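Probable receptor YhhM (Klebsiella variicola At-22, PDB 3Q6C) is of unknown function but belongs to the DUF2500 family, folds as a small antiparallel beta-sheet domain and may be a receptor. Local coordinates at residues R34-F39 and E47-L52; S9-K14 and L60-R65; Q3-V8 and R65-Y70. All blocks are in the same frame, centred on the assembly; numbering follows the deposited sequence.

Contact 1 of 3, residues R34-F39 and E47-L52; sequences RYEASF and EVVFRL
Ala37 and Phe50 face each other as an antiparallel hydrogen-bonded pair, with Phe50 N bonded to Ala37 O at 3.0 Å and Ala37 N to Phe50 O in return. Phe39 and Val48 form a second such pair nearer the turn of this beta hairpin. On the face shared by these residues the touching groups are apolar. Ala37 CB lies 3.6 Å from Leu52 CD1, and CD2 of Phe39 meets CD2 of Phe50 at 3.6 Å, the two ring planes standing 65° apart. The other face mixes charged and polar groups with Val49. This valine has CG1 anti to its backbone N (chi1 -174°), and the methyl lies 3.5 Å from Glu36 OE1, while CG2 approaches Ser38 OG. Beyond Glu36, Arg34 and Arg51 cross at about a right angle, yet their guanidinium planes are only 13° apart, and CG of Arg51 sits over one face of the Arg34 group, near its rim. Arg34 NH1 and Arg51 NE are 3.6 Å apart, a like-charge approach that Glu36 probably tempers, since its OE2 makes salt bridges to Arg34 NE and to Arg12. At the Tyr35 and Leu52 end a water accepts from Tyr35 N and donates to Leu52 O, 2.7 Å from each. Strand 48-52 is outermost in the sheet; strand 33-41 bonds along its other edge to strand 2-15, and Leu60, following helix 54-59, packs on Ala37, Phe39 and Leu52, with Phe75 of strand 74-80 against Phe50 and Leu52.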
ATOM      1  N   ARG A  34       0.647   9.668 -10.641  1.00 36.78           N
ATOM      2  CA  ARG A  34       1.400   8.646  -9.931  1.00 34.32           C
ATOM      3  C   ARG A  34       0.726   8.361  -8.602  1.00 31.69           C
ATOM      4  O   ARG A  34       0.314   9.283  -7.900  1.00 28.73           O
ATOM      5  CB  ARG A  34       2.829   9.102  -9.669  1.00 36.93           C
ATOM      6  CG  ARG A  34       3.715   8.003  -9.106  1.00 42.70           C
ATOM      7  CD  ARG A  34       5.119   8.516  -8.854  1.00 47.26           C
ATOM      8  NE  ARG A  34       6.083   7.433  -8.692  1.00 51.34           N
ATOM      9  CZ  ARG A  34       6.347   6.515  -9.619  1.00 52.54           C
ATOM     10  NH1 ARG A  34       5.713   6.542 -10.787  1.00 52.58           N
ATOM     11  NH2 ARG A  34       7.254   5.577  -9.379  1.00 52.97           N
ATOM     12  N   TYR A  35       0.616   7.082  -8.256  1.00 27.87           N
ATOM     13  CA  TYR A  35      -0.017   6.709  -7.003  1.00 25.55           C
ATOM     14  C   TYR A  35       0.927   5.942  -6.085  1.00 25.47           C
ATOM     15  O   TYR A  35       1.710   5.107  -6.538  1.00 26.30           O
ATOM     16  CB  TYR A  35      -1.271   5.881  -7.275  1.00 23.69           C
ATOM     17  CG  TYR A  35      -2.246   6.524  -8.241  1.00 21.12           C
ATOM     18  CD1 TYR A  35      -2.112   6.354  -9.621  1.00 19.97           C
ATOM     19  CD2 TYR A  35      -3.314   7.281  -7.777  1.00 19.02           C
ATOM     20  CE1 TYR A  35      -3.028   6.921 -10.513  1.00 18.06           C
ATOM     21  CE2 TYR A  35      -4.230   7.853  -8.657  1.00 16.31           C
ATOM     22  CZ  TYR A  35      -4.084   7.669 -10.018  1.00 17.35           C
ATOM     23  OH  TYR A  35      -5.008   8.223 -10.879  1.00 19.43           O
ATOM     24  N   GLU A  36       0.849   6.238  -4.791  1.00 24.82           N
ATOM     25  CA  GLU A  36       1.694   5.599  -3.791  1.00 23.45           C
ATOM     26  C   GLU A  36       0.935   5.328  -2.489  1.00 22.76           C
ATOM     27  O   GLU A  36       0.149   6.157  -2.022  1.00 22.64           O
ATOM     28  CB  GLU A  36       2.901   6.485  -3.485  1.00 23.20           C
ATOM     29  CG  GLU A  36       3.952   6.550  -4.583  1.00 26.22           C
ATOM     30  CD  GLU A  36       5.009   7.633  -4.341  1.00 28.00           C
ATOM     31  OE1 GLU A  36       5.460   7.804  -3.189  1.00 28.96           O
ATOM     32  OE2 GLU A  36       5.398   8.310  -5.312  1.00 30.41           O
ATOM     33  N   ALA A  37       1.169   4.158  -1.909  1.00 20.00           N
ATOM     34  CA  ALA A  37       0.538   3.796  -0.653  1.00 17.44           C
ATOM     35  C   ALA A  37       1.626   3.356   0.305  1.00 17.29           C
ATOM     36  O   ALA A  37       2.561   2.652  -0.080  1.00 18.04           O
ATOM     37  CB  ALA A  37      -0.443   2.679  -0.863  1.00 17.45           C
ATOM     38  N   SER A  38       1.521   3.784   1.553  1.00 16.93           N
ATOM     39  CA  SER A  38       2.513   3.395   2.541  1.00 17.13           C
ATOM     40  C   SER A  38       1.906   2.435   3.539  1.00 17.81           C
ATOM     41  O   SER A  38       0.776   2.617   3.978  1.00 18.16           O
ATOM     42  CB  SER A  38       3.065   4.614   3.277  1.00 15.12           C
ATOM     43  OG  SER A  38       3.941   5.352   2.449  1.00 14.93           O
ATOM     44  N   PHE A  39       2.664   1.402   3.880  1.00 18.30           N
ATOM     45  CA  PHE A  39       2.221   0.416   4.846  1.00 17.94           C
ATOM     46  C   PHE A  39       3.173   0.436   6.032  1.00 21.22           C
ATOM     47  O   PHE A  39       4.399   0.546   5.870  1.00 22.05           O
ATOM     48  CB  PHE A  39       2.192  -0.951   4.192  1.00 15.07           C
ATOM     49  CG  PHE A  39       1.207  -1.041   3.073  1.00 15.84           C
ATOM     50  CD1 PHE A  39      -0.126  -1.351   3.329  1.00 12.27           C
ATOM     51  CD2 PHE A  39       1.596  -0.756   1.762  1.00 14.65           C
ATOM     52  CE1 PHE A  39      -1.065  -1.375   2.294  1.00 13.08           C
ATOM     53  CE2 PHE A  39       0.669  -0.775   0.723  1.00 14.95           C
ATOM     54  CZ  PHE A  39      -0.668  -1.085   0.987  1.00 14.86           C
ATOM     55  N   GLU A  47       7.561   3.056   7.760  1.00 37.54           N
ATOM     56  CA  GLU A  47       6.738   2.972   6.556  1.00 36.22           C
ATOM     57  C   GLU A  47       7.470   2.405   5.347  1.00 34.91           C
ATOM     58  O   GLU A  47       8.679   2.566   5.206  1.00 34.44           O
ATOM     59  CB  GLU A  47       6.197   4.351   6.177  1.00 35.33           C
ATOM     60  CG  GLU A  47       5.009   4.824   6.995  1.00 35.99           C
ATOM     61  CD  GLU A  47       4.447   6.125   6.467  1.00 36.09           C
ATOM     62  OE1 GLU A  47       3.351   6.527   6.894  1.00 38.06           O
ATOM     63  OE2 GLU A  47       5.106   6.749   5.617  1.00 38.41           O
ATOM     64  N   VAL A  48       6.722   1.734   4.480  1.00 33.84           N
ATOM     65  CA  VAL A  48       7.284   1.182   3.255  1.00 32.12           C
ATOM     66  C   VAL A  48       6.379   1.674   2.126  1.00 29.74           C
ATOM     67  O   VAL A  48       5.158   1.499   2.169  1.00 26.87           O
ATOM     68  CB  VAL A  48       7.306  -0.356   3.268  1.00 33.04           C
ATOM     69  CG1 VAL A  48       8.011  -0.862   2.027  1.00 32.36           C
ATOM     70  CG2 VAL A  48       8.018  -0.856   4.517  1.00 34.78           C
ATOM     71  N   VAL A  49       6.991   2.305   1.133  1.00 27.15           N
ATOM     72  CA  VAL A  49       6.266   2.861   0.005  1.00 25.44           C
ATOM     73  C   VAL A  49       6.172   1.944  -1.203  1.00 25.09           C
ATOM     74  O   VAL A  49       7.182   1.457  -1.707  1.00 24.15           O
ATOM     75  CB  VAL A  49       6.915   4.167  -0.467  1.00 25.08           C
ATOM     76  CG1 VAL A  49       6.056   4.809  -1.554  1.00 23.49           C
ATOM     77  CG2 VAL A  49       7.093   5.100   0.704  1.00 23.33           C
ATOM     78  N   PHE A  50       4.946   1.729  -1.667  1.00 22.49           N
ATOM     79  CA  PHE A  50       4.689   0.906  -2.837  1.00 19.64           C
ATOM     80  C   PHE A  50       3.978   1.729  -3.917  1.00 20.97           C
ATOM     81  O   PHE A  50       3.069   2.516  -3.623  1.00 20.76           O
ATOM     82  CB  PHE A  50       3.812  -0.277  -2.457  1.00 19.49           C
ATOM     83  CG  PHE A  50       4.533  -1.351  -1.710  1.00 19.46           C
ATOM     84  CD1 PHE A  50       5.292  -2.301  -2.395  1.00 17.16           C
ATOM     85  CD2 PHE A  50       4.437  -1.434  -0.325  1.00 18.51           C
ATOM     86  CE1 PHE A  50       5.940  -3.321  -1.710  1.00 18.66           C
ATOM     87  CE2 PHE A  50       5.082  -2.448   0.375  1.00 17.75           C
ATOM     88  CZ  PHE A  50       5.836  -3.398  -0.319  1.00 18.71           C
ATOM     89  N   ARG A  51       4.405   1.553  -5.164  1.00 21.23           N
ATOM     90  CA  ARG A  51       3.784   2.247  -6.286  1.00 19.80           C
ATOM     91  C   ARG A  51       2.602   1.391  -6.725  1.00 20.15           C
ATOM     92  O   ARG A  51       2.712   0.172  -6.800  1.00 21.01           O
ATOM     93  CB  ARG A  51       4.748   2.381  -7.459  1.00 20.50           C
ATOM     94  CG  ARG A  51       4.140   3.159  -8.600  1.00 24.32           C
ATOM     95  CD  ARG A  51       4.752   2.831  -9.953  1.00 27.06           C
ATOM     96  NE  ARG A  51       3.964   3.443 -11.025  1.00 30.47           N
ATOM     97  CZ  ARG A  51       4.016   3.085 -12.305  1.00 32.02           C
ATOM     98  NH1 ARG A  51       4.830   2.110 -12.699  1.00 33.51           N
ATOM     99  NH2 ARG A  51       3.230   3.682 -13.190  1.00 30.82           N
ATOM    100  N   LEU A  52       1.478   2.031  -7.016  1.00 18.87           N
ATOM    101  CA  LEU A  52       0.286   1.314  -7.442  1.00 17.09           C
ATOM    102  C   LEU A  52      -0.348   2.019  -8.636  1.00 17.97           C
ATOM    103  O   LEU A  52       0.008   3.160  -8.963  1.00 17.46           O
ATOM    104  CB  LEU A  52      -0.751   1.298  -6.317  1.00 14.95           C
ATOM    105  CG  LEU A  52      -0.352   0.931  -4.899  1.00 15.53           C
ATOM    106  CD1 LEU A  52      -1.522   1.166  -3.962  1.00 15.76           C
ATOM    107  CD2 LEU A  52       0.081  -0.506  -4.865  1.00 19.22           C
TER
HETATM  108  O   HOH W   1       1.175   5.235 -10.173  1.00 39.30           O

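Contact 2 of 3, residues S9-K14 and L60-R65; sequences SNKREK and LSVGDR
Lys11 turns CG anti to its carbonyl carbon (chi1 -80°) and bends at chi3 (59°), which brings CE round toward Leu60, while Val62 holds CG2 anti to its own carbonyl carbon, against the lysine chain. The loop that carries Val62 contains a type II beta turn from Ser61 to Asp64, closed by Asp64 N bonding to Ser61 O at 3.0 Å, and Gly63 adopts the backbone angles that favour glycine in such a turn. It packs beside a classic beta bulge in strand 2-15, where Ser9 and Asn10 both face Ser38. The Lys11 chain and the Val62 side chain pass side by side, pointing opposite ways: the CG2 methyl of Val62 touches the lysine's CB, CG and CD, nearest at CD (3.6 Å). The other methyl, CG1, rests 3.6 Å from the carbonyl oxygen of Ser9, so one branch of Val62 meets the bulge backbone and the other the lysine chain. Leu60 adds its CB, 4.2 Å from Lys11 CD, while its side chain also touches Phe78 of strand 74-80. The contact joins the loop between helix 54-59 and strand 65-71 to strand 2-15, and Gly63 and Asp64 add backbone bonds to Val8. The ammonium of Lys11 has a cation-pi partner in Tyr57 of that helix. It also gives a hydrogen bond to the loop, Lys11 NZ lying 3.1 Å from Leu60 O and 48° out of the carbonyl plane.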
ATOM      1  N   SER A   9      -0.655   3.111   6.302  1.00 20.86           N
ATOM      2  CA  SER A   9      -0.069   4.377   6.728  1.00 22.60           C
ATOM      3  C   SER A   9      -0.687   5.589   6.082  1.00 24.09           C
ATOM      4  O   SER A   9      -1.334   6.394   6.749  1.00 27.16           O
ATOM      5  CB  SER A   9       1.428   4.407   6.410  1.00 24.21           C
ATOM      6  OG  SER A   9       2.198   3.826   7.432  1.00 27.90           O
ATOM      7  N   ASN A  10      -0.456   5.734   4.782  1.00 25.09           N
ATOM      8  CA  ASN A  10      -0.976   6.871   4.050  1.00 26.11           C
ATOM      9  C   ASN A  10      -0.991   6.622   2.560  1.00 25.26           C
ATOM     10  O   ASN A  10      -0.402   5.660   2.074  1.00 25.27           O
ATOM     11  CB  ASN A  10      -0.132   8.117   4.334  1.00 27.78           C
ATOM     12  CG  ASN A  10       1.194   8.101   3.601  1.00 29.02           C
ATOM     13  OD1 ASN A  10       2.011   7.208   3.808  1.00 31.05           O
ATOM     14  ND2 ASN A  10       1.411   9.086   2.733  1.00 26.82           N
ATOM     15  N   LYS A  11      -1.664   7.521   1.847  1.00 24.56           N
ATOM     16  CA  LYS A  11      -1.797   7.461   0.399  1.00 23.67           C
ATOM     17  C   LYS A  11      -1.528   8.832  -0.214  1.00 24.45           C
ATOM     18  O   LYS A  11      -1.975   9.864   0.295  1.00 25.13           O
ATOM     19  CB  LYS A  11      -3.209   7.001   0.022  1.00 21.97           C
ATOM     20  CG  LYS A  11      -3.425   5.493   0.124  1.00 20.64           C
ATOM     21  CD  LYS A  11      -4.911   5.129   0.067  1.00 18.46           C
ATOM     22  CE  LYS A  11      -5.591   5.602  -1.220  1.00 16.74           C
ATOM     23  NZ  LYS A  11      -7.079   5.464  -1.114  1.00 14.12           N
ATOM     24  N   ARG A  12      -0.788   8.845  -1.311  1.00 24.66           N
ATOM     25  CA  ARG A  12      -0.490  10.093  -1.970  1.00 24.31           C
ATOM     26  C   ARG A  12      -0.762   9.969  -3.447  1.00 23.23           C
ATOM     27  O   ARG A  12      -0.447   8.959  -4.063  1.00 20.85           O
ATOM     28  CB  ARG A  12       0.967  10.493  -1.748  1.00 26.61           C
ATOM     29  CG  ARG A  12       1.301  11.898  -2.261  1.00 31.65           C
ATOM     30  CD  ARG A  12       2.778  12.242  -2.087  1.00 35.92           C
ATOM     31  NE  ARG A  12       3.648  11.378  -2.888  1.00 39.16           N
ATOM     32  CZ  ARG A  12       4.976  11.456  -2.904  1.00 40.17           C
ATOM     33  NH1 ARG A  12       5.600  12.361  -2.158  1.00 39.70           N
ATOM     34  NH2 ARG A  12       5.684  10.627  -3.668  1.00 38.86           N
ATOM     35  N   GLU A  13      -1.381  11.004  -3.997  1.00 25.08           N
ATOM     36  CA  GLU A  13      -1.682  11.080  -5.419  1.00 26.93           C
ATOM     37  C   GLU A  13      -0.810  12.244  -5.869  1.00 27.55           C
ATOM     38  O   GLU A  13      -0.840  13.317  -5.272  1.00 28.25           O
ATOM     39  CB  GLU A  13      -3.152  11.406  -5.643  1.00 27.38           C
ATOM     40  CG  GLU A  13      -3.695  10.907  -6.966  1.00 30.94           C
ATOM     41  CD  GLU A  13      -5.165  11.235  -7.141  1.00 33.30           C
ATOM     42  OE1 GLU A  13      -5.850  11.446  -6.116  1.00 34.01           O
ATOM     43  OE2 GLU A  13      -5.636  11.272  -8.301  1.00 33.92           O
ATOM     44  N   LYS A  14      -0.026  12.026  -6.910  1.00 28.71           N
ATOM     45  CA  LYS A  14       0.884  13.047  -7.390  1.00 31.42           C
ATOM     46  C   LYS A  14       0.876  13.128  -8.907  1.00 32.72           C
ATOM     47  O   LYS A  14       0.720  12.119  -9.591  1.00 32.00           O
ATOM     48  CB  LYS A  14       2.288  12.719  -6.883  1.00 33.26           C
ATOM     49  CG  LYS A  14       3.394  13.596  -7.408  1.00 37.01           C
ATOM     50  CD  LYS A  14       4.703  13.309  -6.681  1.00 39.69           C
ATOM     51  CE  LYS A  14       5.170  11.874  -6.894  1.00 40.68           C
ATOM     52  NZ  LYS A  14       6.364  11.565  -6.054  1.00 40.36           N
ATOM     53  N   LEU A  60      -7.632   0.690  -1.695  1.00 16.77           N
ATOM     54  CA  LEU A  60      -7.116   0.779  -0.332  1.00 17.29           C
ATOM     55  C   LEU A  60      -7.774   1.874   0.480  1.00 18.64           C
ATOM     56  O   LEU A  60      -8.282   2.853  -0.065  1.00 18.65           O
ATOM     57  CB  LEU A  60      -5.616   1.051  -0.341  1.00 16.12           C
ATOM     58  CG  LEU A  60      -4.658  -0.000  -0.884  1.00 15.90           C
ATOM     59  CD1 LEU A  60      -3.245   0.506  -0.669  1.00 16.19           C
ATOM     60  CD2 LEU A  60      -4.862  -1.338  -0.181  1.00 13.50           C
ATOM     61  N   SER A  61      -7.738   1.709   1.797  1.00 21.40           N
ATOM     62  CA  SER A  61      -8.310   2.692   2.713  1.00 24.72           C
ATOM     63  C   SER A  61      -7.331   3.057   3.819  1.00 25.96           C
ATOM     64  O   SER A  61      -7.028   2.243   4.687  1.00 26.98           O
ATOM     65  CB  SER A  61      -9.604   2.167   3.331  1.00 23.99           C
ATOM     66  OG  SER A  61     -10.638   2.164   2.368  1.00 28.76           O
ATOM     67  N   VAL A  62      -6.833   4.286   3.780  1.00 26.96           N
ATOM     68  CA  VAL A  62      -5.897   4.733   4.792  1.00 28.93           C
ATOM     69  C   VAL A  62      -6.489   4.449   6.158  1.00 29.65           C
ATOM     70  O   VAL A  62      -7.592   4.887   6.462  1.00 30.23           O
ATOM     71  CB  VAL A  62      -5.615   6.235   4.668  1.00 29.14           C
ATOM     72  CG1 VAL A  62      -4.779   6.701   5.852  1.00 30.36           C
ATOM     73  CG2 VAL A  62      -4.883   6.511   3.360  1.00 28.38           C
ATOM     74  N   GLY A  63      -5.760   3.697   6.972  1.00 30.28           N
ATOM     75  CA  GLY A  63      -6.258   3.380   8.296  1.00 32.59           C
ATOM     76  C   GLY A  63      -6.536   1.907   8.512  1.00 32.61           C
ATOM     77  O   GLY A  63      -6.456   1.420   9.635  1.00 33.49           O
ATOM     78  N   ASP A  64      -6.873   1.197   7.445  1.00 32.18           N
ATOM     79  CA  ASP A  64      -7.141  -0.227   7.544  1.00 31.99           C
ATOM     80  C   ASP A  64      -5.879  -0.989   7.912  1.00 32.25           C
ATOM     81  O   ASP A  64      -4.774  -0.592   7.550  1.00 31.98           O
ATOM     82  CB  ASP A  64      -7.667  -0.751   6.214  1.00 32.72           C
ATOM     83  CG  ASP A  64      -9.158  -0.567   6.066  1.00 35.46           C
ATOM     84  OD1 ASP A  64      -9.726   0.316   6.749  1.00 35.91           O
ATOM     85  OD2 ASP A  64      -9.761  -1.307   5.256  1.00 39.17           O
ATOM     86  N   ARG A  65      -6.041  -2.071   8.659  1.00 32.21           N
ATOM     87  CA  ARG A  65      -4.904  -2.898   9.015  1.00 32.98           C
ATOM     88  C   ARG A  65      -5.227  -4.287   8.504  1.00 31.73           C
ATOM     89  O   ARG A  65      -6.375  -4.730   8.556  1.00 31.57           O
ATOM     90  CB  ARG A  65      -4.664  -2.917  10.528  1.00 35.78           C
ATOM     91  CG  ARG A  65      -5.829  -3.364  11.365  1.00 41.21           C
ATOM     92  CD  ARG A  65      -5.428  -3.479  12.833  1.00 45.97           C
ATOM     93  NE  ARG A  65      -4.745  -2.282  13.333  1.00 49.23           N
ATOM     94  CZ  ARG A  65      -5.274  -1.058  13.367  1.00 50.89           C
ATOM     95  NH1 ARG A  65      -6.510  -0.848  12.923  1.00 51.69           N
ATOM     96  NH2 ARG A  65      -4.567  -0.040  13.851  1.00 50.12           N
TER

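Contact 3 of 3, residues Q3-V8 and R65-Y70; sequences QKRVIV and RGMLSY
Val6 and Gly66 are joined by two backbone hydrogen bonds, Gly66 N to Val6 O at 2.8 Å and Val6 N to Gly66 O at 2.9 Å. Lys4 and Leu68 are paired in the same way, with Leu68 N 2.9 Å from Lys4 O. Between these pairs, Arg5 stands beside Met67 in a non-hydrogen-bonded position, where Arg5 CA also makes a CA-H...O contact to Gly66 O. The pairing is antiparallel and joins the long central strand 2-15 to strand 65-71 in a five-stranded sheet, with 74-80 pairing along the other edge of 65-71. Apolar contacts occupy the Val6 and Leu68 face: CG2 of Val6 lies 4.0 Å from Leu68 CB, and farther along, Lys4 CB meets the Tyr70 ring at its edge. This side packs toward strands 33-41 and 48-52, Val6 against Phe39 and Leu68 against Phe50. The opposite face mixes aliphatic and charged groups. Met67, a selenomethionine, bends at chi2 and chi3 (65° and 62°), and the second bend sets CE 3.8 Å from Arg5 CG, with SE equally near that carbon. Ile7 crosses Arg65 obliquely; its CG1 lies over one face of the guanidinium, toward the rim, and its CD1 is 3.4 Å from NH2 of Arg65. The polar end of Arg5 is held by salt bridges to partners beyond the two strands, NH1 to Glu42 and NH2 to Asp81.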
ATOM      1  N   GLN A   3       4.401 -12.119   3.389  1.00 26.58           N
ATOM      2  CA  GLN A   3       3.169 -11.555   3.936  1.00 26.19           C
ATOM      3  C   GLN A   3       3.520 -10.964   5.301  1.00 25.67           C
ATOM      4  O   GLN A   3       4.305 -11.556   6.044  1.00 25.97           O
ATOM      5  CB  GLN A   3       2.098 -12.623   4.150  1.00 27.06           C
ATOM      6  CG  GLN A   3       1.593 -13.301   2.898  1.00 30.83           C
ATOM      7  CD  GLN A   3       0.152 -13.767   3.046  1.00 32.66           C
ATOM      8  OE1 GLN A   3      -0.785 -12.985   2.883  1.00 34.04           O
ATOM      9  NE2 GLN A   3      -0.031 -15.042   3.373  1.00 35.53           N
ATOM     10  N   LYS A   4       2.946  -9.803   5.620  1.00 24.17           N
ATOM     11  CA  LYS A   4       3.183  -9.133   6.898  1.00 21.73           C
ATOM     12  C   LYS A   4       1.943  -8.329   7.309  1.00 21.54           C
ATOM     13  O   LYS A   4       1.295  -7.718   6.463  1.00 23.23           O
ATOM     14  CB  LYS A   4       4.395  -8.198   6.797  1.00 20.39           C
ATOM     15  CG  LYS A   4       4.869  -7.626   8.134  1.00 19.71           C
ATOM     16  CD  LYS A   4       6.006  -6.633   7.927  1.00 20.30           C
ATOM     17  CE  LYS A   4       6.535  -6.025   9.236  1.00 18.44           C
ATOM     18  NZ  LYS A   4       7.370  -6.947  10.059  1.00 19.05           N
ATOM     19  N   ARG A   5       1.610  -8.338   8.598  1.00 20.35           N
ATOM     20  CA  ARG A   5       0.454  -7.590   9.078  1.00 20.60           C
ATOM     21  C   ARG A   5       0.848  -6.129   9.231  1.00 19.84           C
ATOM     22  O   ARG A   5       1.779  -5.804   9.962  1.00 21.13           O
ATOM     23  CB  ARG A   5      -0.032  -8.125  10.429  1.00 21.19           C
ATOM     24  CG  ARG A   5      -0.290  -9.624  10.448  1.00 27.89           C
ATOM     25  CD  ARG A   5      -1.201 -10.035  11.602  1.00 29.91           C
ATOM     26  NE  ARG A   5      -2.582  -9.625  11.347  1.00 34.64           N
ATOM     27  CZ  ARG A   5      -3.123  -8.490  11.777  1.00 35.10           C
ATOM     28  NH1 ARG A   5      -2.402  -7.643  12.498  1.00 32.92           N
ATOM     29  NH2 ARG A   5      -4.381  -8.193  11.468  1.00 35.33           N
ATOM     30  N   VAL A   6       0.146  -5.240   8.544  1.00 18.22           N
ATOM     31  CA  VAL A   6       0.475  -3.825   8.640  1.00 17.47           C
ATOM     32  C   VAL A   6      -0.783  -2.991   8.631  1.00 17.79           C
ATOM     33  O   VAL A   6      -1.897  -3.512   8.505  1.00 15.48           O
ATOM     34  CB  VAL A   6       1.330  -3.347   7.446  1.00 15.92           C
ATOM     35  CG1 VAL A   6       2.541  -4.251   7.255  1.00 14.16           C
ATOM     36  CG2 VAL A   6       0.472  -3.311   6.199  1.00 16.92           C
ATOM     37  N   ILE A   7      -0.592  -1.685   8.773  1.00 18.08           N
ATOM     38  CA  ILE A   7      -1.700  -0.757   8.721  1.00 17.98           C
ATOM     39  C   ILE A   7      -1.424   0.129   7.513  1.00 17.00           C
ATOM     40  O   ILE A   7      -0.267   0.350   7.145  1.00 15.47           O
ATOM     41  CB  ILE A   7      -1.796   0.103  10.000  1.00 19.68           C
ATOM     42  CG1 ILE A   7      -3.081   0.924   9.962  1.00 22.10           C
ATOM     43  CG2 ILE A   7      -0.605   1.034  10.110  1.00 18.46           C
ATOM     44  CD1 ILE A   7      -3.354   1.709  11.236  1.00 23.76           C
ATOM     45  N   VAL A   8      -2.483   0.607   6.875  1.00 17.65           N
ATOM     46  CA  VAL A   8      -2.330   1.475   5.715  1.00 18.62           C
ATOM     47  C   VAL A   8      -1.965   2.888   6.170  1.00 19.43           C
ATOM     48  O   VAL A   8      -2.836   3.727   6.409  1.00 18.32           O
ATOM     49  CB  VAL A   8      -3.620   1.507   4.881  1.00 18.12           C
ATOM     50  CG1 VAL A   8      -3.442   2.403   3.672  1.00 20.45           C
ATOM     51  CG2 VAL A   8      -3.967   0.094   4.431  1.00 21.24           C
ATOM     52  N   ARG A  65      -6.041  -2.071   8.659  1.00 32.21           N
ATOM     53  CA  ARG A  65      -4.904  -2.898   9.015  1.00 32.98           C
ATOM     54  C   ARG A  65      -5.227  -4.287   8.504  1.00 31.73           C
ATOM     55  O   ARG A  65      -6.375  -4.730   8.556  1.00 31.57           O
ATOM     56  CB  ARG A  65      -4.664  -2.917  10.528  1.00 35.78           C
ATOM     57  CG  ARG A  65      -5.829  -3.364  11.365  1.00 41.21           C
ATOM     58  CD  ARG A  65      -5.428  -3.479  12.833  1.00 45.97           C
ATOM     59  NE  ARG A  65      -4.745  -2.282  13.333  1.00 49.23           N
ATOM     60  CZ  ARG A  65      -5.274  -1.058  13.367  1.00 50.89           C
ATOM     61  NH1 ARG A  65      -6.510  -0.848  12.923  1.00 51.69           N
ATOM     62  NH2 ARG A  65      -4.567  -0.040  13.851  1.00 50.12           N
ATOM     63  N   GLY A  66      -4.221  -4.961   7.972  1.00 28.74           N
ATOM     64  CA  GLY A  66      -4.456  -6.284   7.453  1.00 27.09           C
ATOM     65  C   GLY A  66      -3.192  -6.947   6.976  1.00 27.29           C
ATOM     66  O   GLY A  66      -2.098  -6.654   7.471  1.00 25.48           O
HETATM   67  N   MSE A  67      -3.348  -7.832   5.997  1.00 27.01           N
HETATM   68  CA  MSE A  67      -2.236  -8.589   5.444  1.00 27.76           C
HETATM   69  C   MSE A  67      -1.726  -8.003   4.134  1.00 26.87           C
HETATM   70  O   MSE A  67      -2.483  -7.857   3.170  1.00 27.38           O
HETATM   71  CB  MSE A  67      -2.675 -10.039   5.216  1.00 30.23           C
HETATM   72  CG  MSE A  67      -1.547 -11.055   5.241  1.00 35.69           C
HETATM   73 SE   MSE A  67      -0.695 -11.183   6.982  1.00 46.36          SE
HETATM   74  CE  MSE A  67      -2.223 -11.778   8.017  1.00 40.68           C
ATOM     75  N   LEU A  68      -0.437  -7.678   4.106  1.00 24.22           N
ATOM     76  CA  LEU A  68       0.199  -7.125   2.914  1.00 22.30           C
ATOM     77  C   LEU A  68       1.061  -8.188   2.247  1.00 22.06           C
ATOM     78  O   LEU A  68       1.982  -8.715   2.864  1.00 24.02           O
ATOM     79  CB  LEU A  68       1.091  -5.939   3.280  1.00 19.32           C
ATOM     80  CG  LEU A  68       1.987  -5.437   2.145  1.00 20.25           C
ATOM     81  CD1 LEU A  68       1.172  -4.616   1.158  1.00 18.81           C
ATOM     82  CD2 LEU A  68       3.101  -4.603   2.711  1.00 19.77           C
ATOM     83  N   SER A  69       0.763  -8.506   0.993  1.00 22.47           N
ATOM     84  CA  SER A  69       1.544  -9.492   0.255  1.00 22.48           C
ATOM     85  C   SER A  69       2.486  -8.704  -0.619  1.00 22.21           C
ATOM     86  O   SER A  69       2.065  -7.762  -1.289  1.00 20.92           O
ATOM     87  CB  SER A  69       0.646 -10.363  -0.626  1.00 23.25           C
ATOM     88  OG  SER A  69      -0.292 -11.093   0.147  1.00 27.95           O
ATOM     89  N   TYR A  70       3.760  -9.077  -0.617  1.00 22.13           N
ATOM     90  CA  TYR A  70       4.727  -8.351  -1.431  1.00 21.58           C
ATOM     91  C   TYR A  70       6.002  -9.111  -1.771  1.00 21.86           C
ATOM     92  O   TYR A  70       6.449  -9.974  -1.023  1.00 20.32           O
ATOM     93  CB  TYR A  70       5.128  -7.055  -0.729  1.00 20.39           C
ATOM     94  CG  TYR A  70       5.908  -7.295   0.544  1.00 19.63           C
ATOM     95  CD1 TYR A  70       5.259  -7.638   1.738  1.00 20.06           C
ATOM     96  CD2 TYR A  70       7.301  -7.219   0.546  1.00 18.93           C
ATOM     97  CE1 TYR A  70       5.987  -7.899   2.905  1.00 18.04           C
ATOM     98  CE2 TYR A  70       8.034  -7.478   1.694  1.00 19.50           C
ATOM     99  CZ  TYR A  70       7.374  -7.818   2.871  1.00 19.37           C
ATOM    100  OH  TYR A  70       8.122  -8.086   3.996  1.00 19.01           O
TER

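Contacts 1 and 3 are partly buried pairings of sheet strands, and contact 2 is a smaller surface contact between a strand and a loop. Strand 2-15 supplies one side of both contact 2 and contact 3, the loop segment 60-65 runs directly into strand 65-71, and strand 2-15 also bonds to the 34-39 segment of contact 1, through Ser38 N to Asn10 O for example. The apolar faces of contacts 1 and 3 meet in a common core, where Phe39 touches Val6 and Phe50 touches Leu68. Their other faces carry arginines, of which Arg34 and Arg5 have acidic partners. Contact 2 instead relies on a single lysine-to-carbonyl bond and methyl packing, and it lies nearer contact 1 than contact 3 does.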